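PDB 4QB7: fimbrium subunit Fim1C from Bacteroides vulgatus, which probably serves as a component of the fimbrial tip, in surface filaments that mediate cell adhesion and biofilm formation. Local coordinates for residues A[289-294]-A[329-334]; A[250-253]-A[258-261]. All coordinates share one frame; numbering follows the deposited sequence.

Contact 1 (A[289-294]-A[329-334]); sequences INYDIV and LTIKMN. With SO4 (sulfate ion), chain J; SO4 (sulfate ion), chain K.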
ATOM      1  N   ILE A 289      -4.056  -8.650 -19.914  1.00 42.24           N
ATOM      2  CA  ILE A 289      -4.399  -9.982 -19.427  1.00 40.30           C
ATOM      3  C   ILE A 289      -4.217 -11.039 -20.514  1.00 43.96           C
ATOM      4  O   ILE A 289      -4.380 -10.756 -21.718  1.00 42.88           O
ATOM      5  CB  ILE A 289      -5.830  -9.985 -18.833  1.00 42.92           C
ATOM      6  CG1 ILE A 289      -6.077 -11.228 -17.939  1.00 43.27           C
ATOM      7  CG2 ILE A 289      -6.904  -9.769 -19.906  1.00 42.56           C
ATOM      8  CD1 ILE A 289      -7.338 -11.208 -17.068  1.00 46.07           C
ATOM      9  N   ASN A 290      -3.835 -12.263 -20.062  1.00 39.58           N
ATOM     10  CA  ASN A 290      -3.641 -13.468 -20.889  1.00 38.12           C
ATOM     11  C   ASN A 290      -4.556 -14.556 -20.368  1.00 40.33           C
ATOM     12  O   ASN A 290      -4.581 -14.796 -19.168  1.00 41.73           O
ATOM     13  CB  ASN A 290      -2.187 -13.941 -20.824  1.00 34.63           C
ATOM     14  CG  ASN A 290      -1.164 -13.015 -21.403  1.00 46.11           C
ATOM     15  OD1 ASN A 290      -1.431 -11.867 -21.759  1.00 44.79           O
ATOM     16  ND2 ASN A 290       0.049 -13.521 -21.546  1.00 36.63           N
ATOM     17  N   TYR A 291      -5.329 -15.183 -21.221  1.00 35.56           N
ATOM     18  CA  TYR A 291      -6.259 -16.227 -20.783  1.00 34.89           C
ATOM     19  C   TYR A 291      -6.527 -17.212 -21.909  1.00 40.37           C
ATOM     20  O   TYR A 291      -6.361 -16.886 -23.087  1.00 38.87           O
ATOM     21  CB  TYR A 291      -7.586 -15.652 -20.215  1.00 35.78           C
ATOM     22  CG  TYR A 291      -8.357 -14.762 -21.159  1.00 37.08           C
ATOM     23  CD1 TYR A 291      -8.007 -13.426 -21.328  1.00 39.23           C
ATOM     24  CD2 TYR A 291      -9.465 -15.242 -21.854  1.00 37.76           C
ATOM     25  CE1 TYR A 291      -8.730 -12.590 -22.180  1.00 42.63           C
ATOM     26  CE2 TYR A 291     -10.188 -14.420 -22.723  1.00 38.52           C
ATOM     27  CZ  TYR A 291      -9.816 -13.092 -22.879  1.00 47.88           C
ATOM     28  OH  TYR A 291     -10.513 -12.255 -23.711  1.00 50.60           O
ATOM     29  N   ASP A 292      -6.891 -18.444 -21.516  1.00 38.65           N
ATOM     30  CA  ASP A 292      -7.185 -19.577 -22.397  1.00 37.13           C
ATOM     31  C   ASP A 292      -8.602 -20.032 -22.206  1.00 40.14           C
ATOM     32  O   ASP A 292      -9.036 -20.184 -21.065  1.00 40.06           O
ATOM     33  CB  ASP A 292      -6.213 -20.731 -22.079  1.00 38.39           C
ATOM     34  CG  ASP A 292      -4.744 -20.406 -22.316  1.00 47.43           C
ATOM     35  OD1 ASP A 292      -4.455 -19.555 -23.188  1.00 47.61           O
ATOM     36  OD2 ASP A 292      -3.879 -21.035 -21.656  1.00 51.90           O
ATOM     37  N   ILE A 293      -9.344 -20.212 -23.307  1.00 37.76           N
ATOM     38  CA  ILE A 293     -10.721 -20.734 -23.301  1.00 37.57           C
ATOM     39  C   ILE A 293     -10.611 -22.154 -23.809  1.00 42.92           C
ATOM     40  O   ILE A 293     -10.270 -22.369 -24.971  1.00 44.66           O
ATOM     41  CB  ILE A 293     -11.734 -19.862 -24.079  1.00 40.80           C
ATOM     42  CG1 ILE A 293     -11.622 -18.371 -23.640  1.00 41.16           C
ATOM     43  CG2 ILE A 293     -13.185 -20.417 -23.899  1.00 39.60           C
ATOM     44  CD1 ILE A 293     -12.303 -17.426 -24.568  1.00 50.91           C
ATOM     45  N   VAL A 294     -10.765 -23.119 -22.900  1.00 38.63           N
ATOM     46  CA  VAL A 294     -10.534 -24.542 -23.172  1.00 37.59           C
ATOM     47  C   VAL A 294     -11.836 -25.280 -23.301  1.00 43.17           C
ATOM     48  O   VAL A 294     -12.603 -25.308 -22.351  1.00 44.27           O
ATOM     49  CB  VAL A 294      -9.657 -25.150 -22.036  1.00 39.57           C
ATOM     50  CG1 VAL A 294      -9.391 -26.636 -22.259  1.00 39.34           C
ATOM     51  CG2 VAL A 294      -8.358 -24.380 -21.886  1.00 38.14           C
ATOM     52  N   LEU A 329     -13.380  -8.165 -13.228  1.00 40.80           N
ATOM     53  CA  LEU A 329     -13.346  -8.235 -14.704  1.00 40.88           C
ATOM     54  C   LEU A 329     -14.315  -9.271 -15.232  1.00 44.51           C
ATOM     55  O   LEU A 329     -14.232 -10.450 -14.844  1.00 42.75           O
ATOM     56  CB  LEU A 329     -11.934  -8.621 -15.196  1.00 40.43           C
ATOM     57  CG  LEU A 329     -10.822  -7.600 -15.275  1.00 44.74           C
ATOM     58  CD1 LEU A 329     -10.639  -6.818 -13.960  1.00 44.52           C
ATOM     59  CD2 LEU A 329      -9.558  -8.296 -15.640  1.00 47.09           C
ATOM     60  N   THR A 330     -15.236  -8.834 -16.118  1.00 41.35           N
ATOM     61  CA  THR A 330     -16.204  -9.711 -16.744  1.00 40.85           C
ATOM     62  C   THR A 330     -15.803  -9.887 -18.195  1.00 46.40           C
ATOM     63  O   THR A 330     -15.807  -8.926 -18.960  1.00 46.73           O
ATOM     64  CB  THR A 330     -17.657  -9.200 -16.583  1.00 44.83           C
ATOM     65  OG1 THR A 330     -17.971  -9.085 -15.199  1.00 41.92           O
ATOM     66  CG2 THR A 330     -18.670 -10.136 -17.233  1.00 41.21           C
ATOM     67  N   ILE A 331     -15.433 -11.113 -18.569  1.00 43.49           N
ATOM     68  CA  ILE A 331     -15.082 -11.420 -19.948  1.00 42.74           C
ATOM     69  C   ILE A 331     -16.381 -11.704 -20.697  1.00 48.72           C
ATOM     70  O   ILE A 331     -17.103 -12.625 -20.327  1.00 47.80           O
ATOM     71  CB  ILE A 331     -14.070 -12.583 -20.030  1.00 43.72           C
ATOM     72  CG1 ILE A 331     -12.818 -12.294 -19.152  1.00 42.49           C
ATOM     73  CG2 ILE A 331     -13.713 -12.824 -21.489  1.00 43.46           C
ATOM     74  CD1 ILE A 331     -11.847 -13.415 -19.072  1.00 41.02           C
ATOM     75  N   LYS A 332     -16.719 -10.851 -21.683  1.00 48.22           N
ATOM     76  CA  LYS A 332     -17.925 -10.986 -22.508  1.00 48.66           C
ATOM     77  C   LYS A 332     -17.660 -12.040 -23.554  1.00 54.49           C
ATOM     78  O   LYS A 332     -16.736 -11.881 -24.352  1.00 57.67           O
ATOM     79  CB  LYS A 332     -18.310  -9.656 -23.159  1.00 52.07           C
ATOM     80  CG  LYS A 332     -19.180  -8.763 -22.284  1.00 70.92           C
ATOM     81  CD  LYS A 332     -19.930  -7.721 -23.140  1.00 86.82           C
ATOM     82  CE  LYS A 332     -21.192  -8.250 -23.799  1.00 99.71           C
ATOM     83  NZ  LYS A 332     -21.328  -7.803 -25.221  1.00106.08           N
HETATM   84  N   MSE A 333     -18.420 -13.143 -23.518  1.00 48.02           N
HETATM   85  CA  MSE A 333     -18.249 -14.275 -24.425  1.00 45.05           C
HETATM   86  C   MSE A 333     -18.785 -14.022 -25.836  1.00 50.22           C
HETATM   87  O   MSE A 333     -18.354 -14.713 -26.738  1.00 48.84           O
HETATM   88  CB  MSE A 333     -18.902 -15.528 -23.838  1.00 46.01           C
HETATM   89  CG  MSE A 333     -18.301 -15.950 -22.489  1.00 50.23           C
HETATM   90 SE   MSE A 333     -16.389 -16.380 -22.584  0.75 53.36          SE
HETATM   91  CE  MSE A 333     -16.438 -17.751 -23.793  1.00 46.73           C
ATOM     92  N   ASN A 334     -19.692 -13.055 -26.050  1.00 50.73           N
ATOM     93  CA  ASN A 334     -20.191 -12.811 -27.417  1.00 52.40           C
ATOM     94  C   ASN A 334     -19.450 -11.663 -28.112  1.00 62.20           C
ATOM     95  O   ASN A 334     -19.821 -11.282 -29.223  1.00 63.75           O
ATOM     96  CB  ASN A 334     -21.709 -12.542 -27.430  1.00 48.23           C
ATOM     97  CG  ASN A 334     -22.165 -11.335 -26.657  1.00 66.78           C
ATOM     98  OD1 ASN A 334     -21.371 -10.519 -26.194  1.00 61.56           O
ATOM     99  ND2 ASN A 334     -23.474 -11.189 -26.507  1.00 60.73           N
TER
HETATM  100  S   SO4 J 409     -13.582 -13.238 -25.547  0.60100.42           S
HETATM  101  O1  SO4 J 409     -14.566 -14.220 -25.091  0.60 99.75           O
HETATM  102  O2  SO4 J 409     -13.677 -13.141 -27.007  0.60101.72           O
HETATM  103  O3  SO4 J 409     -13.825 -11.931 -24.913  0.60 99.41           O
HETATM  104  O4  SO4 J 409     -12.245 -13.672 -25.196  0.60 99.89           O
HETATM  105  S   SO4 K 410       0.943 -16.763 -20.614  0.50 47.95           S
HETATM  106  O1  SO4 K 410      -0.155 -17.597 -20.948  0.50 51.59           O
HETATM  107  O2  SO4 K 410       1.537 -16.317 -21.855  0.50 47.83           O
HETATM  108  O3  SO4 K 410       0.424 -15.636 -19.902  0.50 48.91           O
HETATM  109  O4  SO4 K 410       1.919 -17.518 -19.775  0.50 48.97           O
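Three pairs of apolar side chains join residues 289-294 to residues 329-334: Ile289 with Leu329, Tyr291 with Ile331, and Ile293 with the selenomethionine Met333. The first pair meets tip to tip, Ile289 CD1 standing 3.9 Å from Leu329 CD2. With CG1 anti to the backbone N (chi1 -163°) and the chain extended beyond it, Ile289 sends its terminal methyl across to the leucine. At the other end, the CG2 branch of Ile293 comes within 4.2 Å of Met333 CE; the Met333 CB starts off to one side, but its bent chain brings SE and CE back toward the isoleucine.

The middle pair is a CH-pi contact. Ile331 CD1 sits over the centre of the Tyr291 ring, 4.1 Å from the centroid and only 9° off the ring normal, while Ile331 CG2 lies 3.9 Å from Tyr291 OH. The two side chains pass one another, pointing in contrary senses.

No hydrogen bond crosses here. The matched CA atoms are about 10 Å apart, the spacing of two sheets packed face to face in a beta sandwich: 286-296 belongs to one sheet and 323-331 to the other, and Ile338 on the neighbouring strand 338-346 touches Ile289, Tyr291 and Leu329 in the same core.

Two sulfates, probably from the crystallisation liquor, take part in the polar contacts. Tyr291 OH donates to O4 of the chain J sulfate at 2.7 Å, and that oxygen lies at the ring edge, in its plane, so the ring meets a methyl on one face and an anion at its rim. Turned to the other side of its strand, Asn290 ND2 donates to O3 of the chain K sulfate at 2.7 Å, while Asn290 OD1 accepts from the backbone N of Asn309.

Contact 2 (A[250-253]-A[258-261]); sequences INVS and ATAL. With SO4 (sulfate ion), chain B.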
ATOM      1  N   ILE A 250      -5.051 -20.069 -13.246  1.00 38.70           N
ATOM      2  CA  ILE A 250      -6.165 -19.882 -12.317  1.00 37.40           C
ATOM      3  C   ILE A 250      -7.464 -20.121 -13.100  1.00 41.91           C
ATOM      4  O   ILE A 250      -7.724 -19.433 -14.086  1.00 41.24           O
ATOM      5  CB  ILE A 250      -6.180 -18.505 -11.578  1.00 39.87           C
ATOM      6  CG1 ILE A 250      -4.913 -18.298 -10.718  1.00 40.75           C
ATOM      7  CG2 ILE A 250      -7.425 -18.372 -10.687  1.00 39.19           C
ATOM      8  CD1 ILE A 250      -4.272 -17.046 -10.930  1.00 44.57           C
ATOM      9  N   ASN A 251      -8.263 -21.111 -12.661  1.00 39.49           N
ATOM     10  CA  ASN A 251      -9.569 -21.388 -13.235  1.00 40.17           C
ATOM     11  C   ASN A 251     -10.547 -20.302 -12.816  1.00 44.85           C
ATOM     12  O   ASN A 251     -10.919 -20.241 -11.645  1.00 47.22           O
ATOM     13  CB  ASN A 251     -10.066 -22.741 -12.773  1.00 40.71           C
ATOM     14  CG  ASN A 251     -11.338 -23.184 -13.406  1.00 53.10           C
ATOM     15  OD1 ASN A 251     -12.060 -22.424 -14.026  1.00 51.32           O
ATOM     16  ND2 ASN A 251     -11.610 -24.451 -13.306  1.00 49.68           N
ATOM     17  N   VAL A 252     -11.009 -19.490 -13.774  1.00 39.35           N
ATOM     18  CA  VAL A 252     -11.943 -18.396 -13.513  1.00 38.05           C
ATOM     19  C   VAL A 252     -13.330 -18.645 -14.176  1.00 42.62           C
ATOM     20  O   VAL A 252     -14.047 -17.685 -14.423  1.00 42.98           O
ATOM     21  CB  VAL A 252     -11.331 -17.031 -13.953  1.00 39.76           C
ATOM     22  CG1 VAL A 252     -10.077 -16.708 -13.167  1.00 38.60           C
ATOM     23  CG2 VAL A 252     -11.059 -16.983 -15.446  1.00 38.86           C
ATOM     24  N   SER A 253     -13.735 -19.919 -14.379  1.00 40.17           N
ATOM     25  CA  SER A 253     -14.964 -20.330 -15.100  1.00 40.52           C
ATOM     26  C   SER A 253     -16.317 -20.042 -14.408  1.00 48.89           C
ATOM     27  O   SER A 253     -17.342 -20.083 -15.094  1.00 51.24           O
ATOM     28  CB  SER A 253     -14.910 -21.812 -15.428  1.00 42.30           C
ATOM     29  OG  SER A 253     -13.646 -22.152 -15.970  1.00 48.13           O
ATOM     30  N   ALA A 258     -17.015 -14.183  -9.200  1.00 45.62           N
ATOM     31  CA  ALA A 258     -15.730 -13.906  -9.827  1.00 42.53           C
ATOM     32  C   ALA A 258     -14.630 -14.530  -9.008  1.00 46.18           C
ATOM     33  O   ALA A 258     -14.687 -14.477  -7.783  1.00 47.37           O
ATOM     34  CB  ALA A 258     -15.518 -12.416  -9.961  1.00 42.49           C
ATOM     35  N   THR A 259     -13.654 -15.155  -9.679  1.00 41.62           N
ATOM     36  CA  THR A 259     -12.534 -15.867  -9.065  1.00 40.13           C
ATOM     37  C   THR A 259     -11.317 -14.958  -8.910  1.00 43.01           C
ATOM     38  O   THR A 259     -10.893 -14.341  -9.876  1.00 42.06           O
ATOM     39  CB  THR A 259     -12.243 -17.109  -9.890  1.00 38.40           C
ATOM     40  OG1 THR A 259     -13.419 -17.929  -9.832  1.00 41.16           O
ATOM     41  CG2 THR A 259     -11.011 -17.869  -9.406  1.00 31.18           C
ATOM     42  N   ALA A 260     -10.746 -14.909  -7.695  1.00 40.36           N
ATOM     43  CA  ALA A 260      -9.563 -14.107  -7.368  1.00 40.23           C
ATOM     44  C   ALA A 260      -8.270 -14.581  -8.079  1.00 43.28           C
ATOM     45  O   ALA A 260      -8.033 -15.795  -8.202  1.00 41.97           O
ATOM     46  CB  ALA A 260      -9.339 -14.139  -5.874  1.00 41.15           C
ATOM     47  N   LEU A 261      -7.408 -13.614  -8.473  1.00 39.12           N
ATOM     48  CA  LEU A 261      -6.112 -13.910  -9.104  1.00 38.64           C
ATOM     49  C   LEU A 261      -4.953 -13.806  -8.084  1.00 43.59           C
ATOM     50  O   LEU A 261      -3.877 -14.357  -8.316  1.00 43.26           O
ATOM     51  CB  LEU A 261      -5.832 -13.012 -10.322  1.00 38.00           C
ATOM     52  CG  LEU A 261      -6.832 -13.035 -11.489  1.00 40.75           C
ATOM     53  CD1 LEU A 261      -6.410 -12.054 -12.537  1.00 39.13           C
ATOM     54  CD2 LEU A 261      -7.011 -14.437 -12.095  1.00 42.09           C
TER
HETATM   55  S   SO4 B 401     -18.644 -10.841  -8.051  0.70 59.59           S
HETATM   56  O1  SO4 B 401     -19.497 -11.526  -7.084  0.70 62.59           O
HETATM   57  O2  SO4 B 401     -19.161  -9.498  -8.356  0.70 57.89           O
HETATM   58  O3  SO4 B 401     -17.292 -10.721  -7.485  0.70 60.47           O
HETATM   59  O4  SO4 B 401     -18.656 -11.666  -9.253  0.70 59.14           O
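Ile250 reaches across to Thr259, Ala260 and Leu261. Its CB lies 4.2 Å from Leu261 CD2. With CG1 beside the backbone N (chi1 -61°), CG2 stands anti to that N, runs toward the opposing backbone and meets Thr259 CG2 at 3.8 Å and the carbonyl oxygen of Ala260 at 3.6 Å. CG1 carries the chain on to CD1, which is 4.0 Å from Leu261 CD2 and also close to the Leu261 carbonyl oxygen. An alanine here would keep CB but lose both branches, which would probably open a gap beside Leu261 CD2 and deprive the Thr259 methyl of a packing partner.

The two segments run in opposite senses, no hydrogen bond links them, and each pairs with a strand of its own sheet instead: Ile250 and Val252 bond through their backbones to strand 186-196, Thr259 and Leu261 to strand 159-178. Those two strands lie in different sheets of the beta sandwich, and the four residues between the segments take the chain across. Val252 packs between the two sheets here, its CG1 set obliquely against Thr259 CB and 4.0 Å from the same Leu261 CD2 that Ile250 touches.

Just before Val252, the CB of Asn251 turns away from residues 258-261, and the residue forms an Asx turn: its OD1 accepts from Ser253 N at 3.0 Å and also, at a doubtfully short distance, from Ser253 OG, probably limiting the turning of the amide. Ser253 OG is in turn bonded to Ile188 N. Ala258 N donates to O4 of a sulfate (3.0 Å) that Lys177 NZ also holds.

After the strands of the N-terminal half, 159-178 and 186-196 supply the two sheets on which both contacts build. Contact 2 then closes a short loop: the four residues between its segments carry the chain from 250-251, on the sheet of 186-196, to 259-270, on the sheet of 159-178. The chain next returns to the sheet of 186-196 as strand 286-296, where contact 1 opens; it closes 34 residues on, after strand 301-313 and the passage to strand 323-331. The contacts thus follow in series, neither nested nor crossed. Their centres lie about 11 Å apart, the two contacts do not touch, and both bridge the same pair of sheets.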